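Local structure of 3-hydroxyacyl-CoA dehydrogenase type-2 (Mycobacterium avium, 3PPI) at residues A[215-221]-A[246-252]; A[85-91]-A[146-150]. The protein probably catalyses the NAD-dependent oxidation of 3-hydroxyacyl-CoA substrates, as a tetrameric member of the short-chain dehydrogenase/reductase family. All coordinates share one frame; numbering follows the deposited sequence.

The chain folds as a Rossmann-type domain, a parallel sheet with helices on both faces. Contact 2 comes first along the chain. It joins the loop after strand 78-82 and the start of helix 88-98 to the second half of helix 130-156, closing a loop of 54 residues that holds strand 103-109. Contact 1 follows. It joins the end of strand 210-217 and the loop beyond it to the start of helix 249-261, around 24 residues that include helices 223-226 and 230-238. The two loops are in series and neither nest nor cross. The centres of contact 1 and contact 2 are about 25 Å apart, on opposite sides of the chain's centre.

Contact 1 (A[215-221]-A[246-252]); sequences IAPGTMK and LGTPDEF
I215 packs on F252 where strand 210-217 of the Rossmann-type fold meets helix 249-261. Its CD1 lies over one face of the F252 ring, 4.1 Å from the centroid, a CH-pi contact. F252 extends its ring toward the strand. I215 CG2 approaches F252 CE1 at 3.7 Å. P217 follows, its CG meeting the ring obliquely.

At T219 the backbone takes over. T219 O accepts from G247 N at 3.1 Å, in the carbonyl plane. Its methyl CG2 packs on L246 CG, while OG1 bonds to Q276. M220 and G247 form a single beta bridge. The M220 chain bends at chi2 and chi3 (-53° and -81°). This folds SD and CE back over G247, and CE ends 3.6 Å from T248 O. Y264 of the second subunit also packs on M220. K221 closes the bridge: its N donates to G247 O at 2.8 Å, nearly straight. Its NZ pairs with E226.

Beyond the bridge, T248 and E251 form a capping box at the helix start. T248 OG1 accepts from E251 N, and E251 OE1 takes T248 N at 2.8 Å, on its anti side and 34° out of the carboxylate plane.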
ATOM      1  N   ILE A 215      11.231   7.693   6.923  1.00 14.53           N
ATOM      2  CA  ILE A 215      10.422   8.841   6.548  1.00 13.39           C
ATOM      3  C   ILE A 215      10.460   8.902   5.036  1.00 13.43           C
ATOM      4  O   ILE A 215      11.545   8.823   4.426  1.00 13.40           O
ATOM      5  CB  ILE A 215      10.980  10.158   7.125  1.00 13.84           C
ATOM      6  CG1 ILE A 215      10.989  10.117   8.666  1.00 13.70           C
ATOM      7  CG2 ILE A 215      10.173  11.361   6.607  1.00 12.95           C
ATOM      8  CD1 ILE A 215      11.713  11.316   9.321  1.00 10.44           C
ATOM      9  N   ALA A 216       9.283   9.030   4.429  1.00 13.17           N
ATOM     10  CA  ALA A 216       9.156   9.270   2.983  1.00 13.58           C
ATOM     11  C   ALA A 216       8.707  10.708   2.773  1.00 13.44           C
ATOM     12  O   ALA A 216       7.515  11.001   2.835  1.00 13.68           O
ATOM     13  CB  ALA A 216       8.152   8.297   2.352  1.00 13.11           C
ATOM     14  N   PRO A 217       9.655  11.621   2.545  1.00 14.35           N
ATOM     15  CA  PRO A 217       9.231  13.000   2.358  1.00 14.31           C
ATOM     16  C   PRO A 217       8.557  13.248   1.016  1.00 14.42           C
ATOM     17  O   PRO A 217       8.816  12.536   0.038  1.00 14.21           O
ATOM     18  CB  PRO A 217      10.536  13.799   2.420  1.00 15.44           C
ATOM     19  CG  PRO A 217      11.565  12.880   2.960  1.00 16.09           C
ATOM     20  CD  PRO A 217      11.128  11.493   2.617  1.00 14.18           C
ATOM     21  N   GLY A 218       7.679  14.244   0.993  1.00 14.42           N
ATOM     22  CA  GLY A 218       7.172  14.804  -0.239  1.00 15.14           C
ATOM     23  C   GLY A 218       8.205  15.798  -0.759  1.00 15.92           C
ATOM     24  O   GLY A 218       9.393  15.493  -0.779  1.00 17.21           O
ATOM     25  N   THR A 219       7.755  16.968  -1.187  1.00 16.10           N
ATOM     26  CA  THR A 219       8.641  18.018  -1.707  1.00 16.99           C
ATOM     27  C   THR A 219       9.056  18.928  -0.562  1.00 17.14           C
ATOM     28  O   THR A 219       8.212  19.597   0.043  1.00 16.52           O
ATOM     29  CB  THR A 219       7.954  18.828  -2.825  1.00 17.42           C
ATOM     30  OG1 THR A 219       7.331  17.912  -3.739  1.00 17.88           O
ATOM     31  CG2 THR A 219       8.977  19.705  -3.585  1.00 18.53           C
ATOM     32  N   MET A 220      10.363  18.951  -0.286  1.00 17.88           N
ATOM     33  CA  MET A 220      10.917  19.622   0.885  1.00 19.20           C
ATOM     34  C   MET A 220      11.803  20.796   0.486  1.00 20.77           C
ATOM     35  O   MET A 220      12.452  20.772  -0.574  1.00 20.38           O
ATOM     36  CB  MET A 220      11.749  18.631   1.704  1.00 19.02           C
ATOM     37  CG  MET A 220      11.052  17.340   2.115  1.00 17.61           C
ATOM     38  SD  MET A 220       9.466  17.553   2.972  1.00 17.91           S
ATOM     39  CE  MET A 220      10.029  17.899   4.649  1.00 17.16           C
ATOM     40  N   LYS A 221      11.827  21.812   1.343  1.00 22.60           N
ATOM     41  CA  LYS A 221      12.605  23.026   1.109  1.00 25.23           C
ATOM     42  C   LYS A 221      14.053  22.818   1.502  1.00 26.77           C
ATOM     43  O   LYS A 221      14.437  23.090   2.641  1.00 27.15           O
ATOM     44  CB  LYS A 221      12.019  24.197   1.903  1.00 25.93           C
ATOM     45  CG  LYS A 221      12.686  25.564   1.662  1.00 28.88           C
ATOM     46  CD  LYS A 221      11.974  26.633   2.524  1.00 33.06           C
ATOM     47  CE  LYS A 221      12.861  27.826   2.851  1.00 36.54           C
ATOM     48  NZ  LYS A 221      13.173  28.627   1.646  1.00 39.87           N
ATOM     49  N   LEU A 246       6.229  23.721   0.321  1.00 19.04           N
ATOM     50  CA  LEU A 246       7.243  22.717   0.633  1.00 18.68           C
ATOM     51  C   LEU A 246       7.364  22.499   2.154  1.00 18.21           C
ATOM     52  O   LEU A 246       7.211  23.439   2.939  1.00 17.90           O
ATOM     53  CB  LEU A 246       8.593  23.145   0.058  1.00 19.00           C
ATOM     54  CG  LEU A 246       8.812  22.893  -1.447  1.00 20.48           C
ATOM     55  CD1 LEU A 246       7.661  23.394  -2.301  1.00 22.26           C
ATOM     56  CD2 LEU A 246      10.127  23.550  -1.897  1.00 22.11           C
ATOM     57  N   GLY A 247       7.630  21.258   2.558  1.00 17.77           N
ATOM     58  CA  GLY A 247       7.873  20.934   3.971  1.00 17.72           C
ATOM     59  C   GLY A 247       9.205  21.503   4.413  1.00 18.49           C
ATOM     60  O   GLY A 247      10.134  21.656   3.603  1.00 17.47           O
ATOM     61  N   THR A 248       9.306  21.870   5.688  1.00 18.78           N
ATOM     62  CA  THR A 248      10.560  22.421   6.169  1.00 19.74           C
ATOM     63  C   THR A 248      11.509  21.335   6.668  1.00 19.48           C
ATOM     64  O   THR A 248      11.074  20.275   7.150  1.00 19.82           O
ATOM     65  CB  THR A 248      10.349  23.457   7.281  1.00 20.39           C
ATOM     66  OG1 THR A 248       9.828  22.806   8.442  1.00 20.67           O
ATOM     67  CG2 THR A 248       9.398  24.565   6.825  1.00 21.33           C
ATOM     68  N   PRO A 249      12.819  21.603   6.601  1.00 20.46           N
ATOM     69  CA  PRO A 249      13.762  20.733   7.297  1.00 19.64           C
ATOM     70  C   PRO A 249      13.401  20.521   8.758  1.00 19.36           C
ATOM     71  O   PRO A 249      13.533  19.395   9.243  1.00 19.01           O
ATOM     72  CB  PRO A 249      15.089  21.474   7.156  1.00 20.66           C
ATOM     73  CG  PRO A 249      14.930  22.224   5.836  1.00 21.40           C
ATOM     74  CD  PRO A 249      13.509  22.714   5.906  1.00 21.29           C
ATOM     75  N   ASP A 250      12.920  21.551   9.454  1.00 19.12           N
ATOM     76  CA  ASP A 250      12.548  21.368  10.871  1.00 19.50           C
ATOM     77  C   ASP A 250      11.390  20.384  11.052  1.00 18.53           C
ATOM     78  O   ASP A 250      11.349  19.658  12.057  1.00 18.56           O
ATOM     79  CB  ASP A 250      12.188  22.685  11.552  1.00 20.61           C
ATOM     80  CG  ASP A 250      13.416  23.515  11.910  1.00 23.50           C
ATOM     81  OD1 ASP A 250      14.550  22.991  11.905  1.00 26.43           O
ATOM     82  OD2 ASP A 250      13.237  24.691  12.226  1.00 28.88           O
ATOM     83  N   GLU A 251      10.446  20.372  10.109  1.00 17.46           N
ATOM     84  CA  GLU A 251       9.340  19.374  10.151  1.00 16.71           C
ATOM     85  C   GLU A 251       9.851  17.959   9.972  1.00 15.64           C
ATOM     86  O   GLU A 251       9.374  17.023  10.638  1.00 15.19           O
ATOM     87  CB  GLU A 251       8.234  19.725   9.147  1.00 15.76           C
ATOM     88  CG  GLU A 251       7.405  20.948   9.624  1.00 18.35           C
ATOM     89  CD  GLU A 251       6.665  21.698   8.511  1.00 19.57           C
ATOM     90  OE1 GLU A 251       7.000  21.562   7.311  1.00 17.41           O
ATOM     91  OE2 GLU A 251       5.734  22.446   8.858  1.00 19.60           O
ATOM     92  N   PHE A 252      10.823  17.790   9.078  1.00 15.43           N
ATOM     93  CA  PHE A 252      11.473  16.501   8.892  1.00 15.07           C
ATOM     94  C   PHE A 252      12.192  16.080  10.178  1.00 15.07           C
ATOM     95  O   PHE A 252      12.082  14.937  10.612  1.00 14.34           O
ATOM     96  CB  PHE A 252      12.479  16.580   7.733  1.00 15.42           C
ATOM     97  CG  PHE A 252      13.231  15.306   7.506  1.00 14.89           C
ATOM     98  CD1 PHE A 252      12.759  14.351   6.640  1.00 15.66           C
ATOM     99  CD2 PHE A 252      14.416  15.056   8.188  1.00 17.05           C
ATOM    100  CE1 PHE A 252      13.454  13.162   6.442  1.00 14.73           C
ATOM    101  CE2 PHE A 252      15.102  13.879   7.999  1.00 15.61           C
ATOM    102  CZ  PHE A 252      14.631  12.938   7.110  1.00 14.95           C
TER

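Contact 2 (A[85-91]-A[146-150]); sequences VTSEDSV and NVARL
N146 reaches from helix 130-156 to the backbone of V85. Its ND2 donates to V85 O at 2.9 Å. The acceptor lies close to the amide plane of N146, but the donor sits above the carbonyl plane of V85. CG of N146 is anti to its backbone N (chi1 -168°), which carries the amide out toward the loop. The V85 N bonds to a glycerol, probably from the crystallisation liquor.

The other end of the amide serves R149, one turn further on. N146 OD1 accepts from R149 NE at 3.0 Å and from R149 NH2 at 2.9 Å, a side-on grip on one atom. The two bonds hold the edge of the guanidinium against OD1 and should limit its rotation. R149 NH2 then donates to E88 OE1 at 2.7 Å, a salt bridge. E88 OE1 uses its anti lone pair and lies in the guanidinium plane, though the carboxylate is turned 42° from that plane. A water also bridges E88 OE1 and R149 NH1. R149 NH1 donates as well to A128 O of the third subunit, so this arginine also ties the contact to a neighbouring subunit.

Apolar side chains fill in beside the polar chain. V85 CG1 meets V147 CG2 at 3.7 Å, and L150 CD1 lies 3.8 Å from V91 CG1. L150 CD2 sits over one face of the R149 guanidinium.

S87 OG accepts from S90 N at 3.2 Å. This is a serine N-cap on helix 88-98, one of the helices flanking the parallel sheet of the Rossmann-type fold.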
ATOM      1  N   VAL A  85      29.132   7.486   2.274  1.00 25.55           N
ATOM      2  CA  VAL A  85      28.238   6.445   2.787  1.00 24.76           C
ATOM      3  C   VAL A  85      28.416   5.082   2.121  1.00 24.25           C
ATOM      4  O   VAL A  85      28.014   4.074   2.699  1.00 23.63           O
ATOM      5  CB  VAL A  85      26.751   6.845   2.696  1.00 24.23           C
ATOM      6  CG1 VAL A  85      26.454   7.989   3.648  1.00 24.59           C
ATOM      7  CG2 VAL A  85      26.367   7.185   1.239  1.00 23.16           C
ATOM      8  N   THR A  86      29.021   5.052   0.931  1.00 24.80           N
ATOM      9  CA  THR A  86      29.305   3.789   0.234  1.00 25.20           C
ATOM     10  C   THR A  86      30.651   3.149   0.631  1.00 26.18           C
ATOM     11  O   THR A  86      30.987   2.065   0.156  1.00 27.16           O
ATOM     12  CB  THR A  86      29.246   3.981  -1.299  1.00 24.77           C
ATOM     13  OG1 THR A  86      30.308   4.842  -1.742  1.00 28.14           O
ATOM     14  CG2 THR A  86      27.897   4.591  -1.693  1.00 25.77           C
ATOM     15  N   SER A  87      31.421   3.812   1.492  1.00 26.23           N
ATOM     16  CA  SER A  87      32.721   3.283   1.932  1.00 27.38           C
ATOM     17  C   SER A  87      32.656   2.749   3.369  1.00 26.90           C
ATOM     18  O   SER A  87      32.364   3.498   4.298  1.00 26.29           O
ATOM     19  CB  SER A  87      33.796   4.374   1.809  1.00 28.35           C
ATOM     20  OG  SER A  87      34.889   4.133   2.678  1.00 29.78           O
ATOM     21  N   GLU A  88      32.935   1.461   3.547  1.00 27.14           N
ATOM     22  CA  GLU A  88      32.952   0.860   4.890  1.00 27.77           C
ATOM     23  C   GLU A  88      33.913   1.586   5.830  1.00 28.73           C
ATOM     24  O   GLU A  88      33.536   1.947   6.950  1.00 27.39           O
ATOM     25  CB  GLU A  88      33.328  -0.620   4.825  1.00 28.66           C
ATOM     26  CG  GLU A  88      33.525  -1.263   6.206  1.00 29.53           C
ATOM     27  CD  GLU A  88      33.655  -2.765   6.124  1.00 32.31           C
ATOM     28  OE1 GLU A  88      32.664  -3.432   5.727  1.00 31.60           O
ATOM     29  OE2 GLU A  88      34.756  -3.281   6.444  1.00 36.48           O
ATOM     30  N   ASP A  89      35.144   1.817   5.364  1.00 29.84           N
ATOM     31  CA  ASP A  89      36.166   2.503   6.167  1.00 31.86           C
ATOM     32  C   ASP A  89      35.673   3.838   6.694  1.00 30.89           C
ATOM     33  O   ASP A  89      35.891   4.183   7.846  1.00 30.97           O
ATOM     34  CB  ASP A  89      37.439   2.784   5.353  1.00 33.58           C
ATOM     35  CG  ASP A  89      38.162   1.526   4.919  1.00 38.33           C
ATOM     36  OD1 ASP A  89      37.649   0.405   5.159  1.00 44.44           O
ATOM     37  OD2 ASP A  89      39.254   1.664   4.306  1.00 45.96           O
ATOM     38  N   SER A  90      35.053   4.599   5.809  1.00 29.82           N
ATOM     39  CA  SER A  90      34.619   5.951   6.108  1.00 29.86           C
ATOM     40  C   SER A  90      33.480   5.959   7.134  1.00 28.30           C
ATOM     41  O   SER A  90      33.463   6.774   8.061  1.00 28.28           O
ATOM     42  CB  SER A  90      34.164   6.615   4.806  1.00 29.76           C
ATOM     43  OG  SER A  90      34.006   8.001   4.964  1.00 32.22           O
ATOM     44  N   VAL A  91      32.528   5.046   6.973  1.00 26.45           N
ATOM     45  CA  VAL A  91      31.437   4.916   7.938  1.00 25.15           C
ATOM     46  C   VAL A  91      31.940   4.393   9.295  1.00 25.94           C
ATOM     47  O   VAL A  91      31.502   4.857  10.350  1.00 25.30           O
ATOM     48  CB  VAL A  91      30.302   4.032   7.387  1.00 24.09           C
ATOM     49  CG1 VAL A  91      29.244   3.762   8.465  1.00 21.85           C
ATOM     50  CG2 VAL A  91      29.684   4.704   6.139  1.00 21.55           C
ATOM     51  N   ASN A 146      24.608   0.264   3.646  1.00 17.71           N
ATOM     52  CA  ASN A 146      25.964   0.258   4.199  1.00 18.64           C
ATOM     53  C   ASN A 146      26.022   0.990   5.543  1.00 18.48           C
ATOM     54  O   ASN A 146      26.624   0.496   6.492  1.00 18.91           O
ATOM     55  CB  ASN A 146      26.974   0.880   3.224  1.00 18.97           C
ATOM     56  CG  ASN A 146      28.426   0.621   3.628  1.00 21.49           C
ATOM     57  OD1 ASN A 146      28.838  -0.539   3.826  1.00 23.12           O
ATOM     58  ND2 ASN A 146      29.217   1.698   3.733  1.00 20.15           N
ATOM     59  N   VAL A 147      25.391   2.155   5.619  1.00 18.50           N
ATOM     60  CA  VAL A 147      25.324   2.896   6.876  1.00 18.61           C
ATOM     61  C   VAL A 147      24.563   2.052   7.914  1.00 18.89           C
ATOM     62  O   VAL A 147      25.029   1.871   9.041  1.00 19.47           O
ATOM     63  CB  VAL A 147      24.667   4.285   6.688  1.00 18.47           C
ATOM     64  CG1 VAL A 147      24.464   4.988   8.032  1.00 17.17           C
ATOM     65  CG2 VAL A 147      25.521   5.145   5.757  1.00 18.26           C
ATOM     66  N   ALA A 148      23.427   1.484   7.505  1.00 17.99           N
ATOM     67  CA  ALA A 148      22.571   0.751   8.433  1.00 17.72           C
ATOM     68  C   ALA A 148      23.251  -0.491   9.014  1.00 18.47           C
ATOM     69  O   ALA A 148      23.121  -0.752  10.220  1.00 18.48           O
ATOM     70  CB  ALA A 148      21.256   0.363   7.770  1.00 16.48           C
ATOM     71  N   ARG A 149      23.933  -1.271   8.165  1.00 18.14           N
ATOM     72  CA  ARG A 149      24.529  -2.502   8.624  1.00 18.60           C
ATOM     73  C   ARG A 149      25.642  -2.228   9.641  1.00 19.49           C
ATOM     74  O   ARG A 149      25.718  -2.896  10.669  1.00 19.72           O
ATOM     75  CB  ARG A 149      24.997  -3.380   7.454  1.00 19.00           C
ATOM     76  CG  ARG A 149      26.305  -2.992   6.850  1.00 19.71           C
ATOM     77  CD  ARG A 149      26.594  -3.654   5.485  1.00 20.25           C
ATOM     78  NE  ARG A 149      27.872  -3.097   5.030  1.00 19.25           N
ATOM     79  CZ  ARG A 149      29.075  -3.550   5.370  1.00 20.10           C
ATOM     80  NH1 ARG A 149      29.224  -4.650   6.105  1.00 20.66           N
ATOM     81  NH2 ARG A 149      30.152  -2.894   4.965  1.00 20.66           N
ATOM     82  N   LEU A 150      26.459  -1.217   9.378  1.00 19.41           N
ATOM     83  CA  LEU A 150      27.605  -0.914  10.228  1.00 20.74           C
ATOM     84  C   LEU A 150      27.172  -0.249  11.544  1.00 21.10           C
ATOM     85  O   LEU A 150      27.664  -0.615  12.635  1.00 21.09           O
ATOM     86  CB  LEU A 150      28.616  -0.043   9.458  1.00 21.31           C
ATOM     87  CG  LEU A 150      29.248  -0.735   8.241  1.00 20.01           C
ATOM     88  CD1 LEU A 150      30.010   0.244   7.317  1.00 19.01           C
ATOM     89  CD2 LEU A 150      30.187  -1.865   8.711  1.00 22.46           C
TER
HETATM   90  O   HOH W   1      31.837  -5.471   6.920  1.00 30.60           O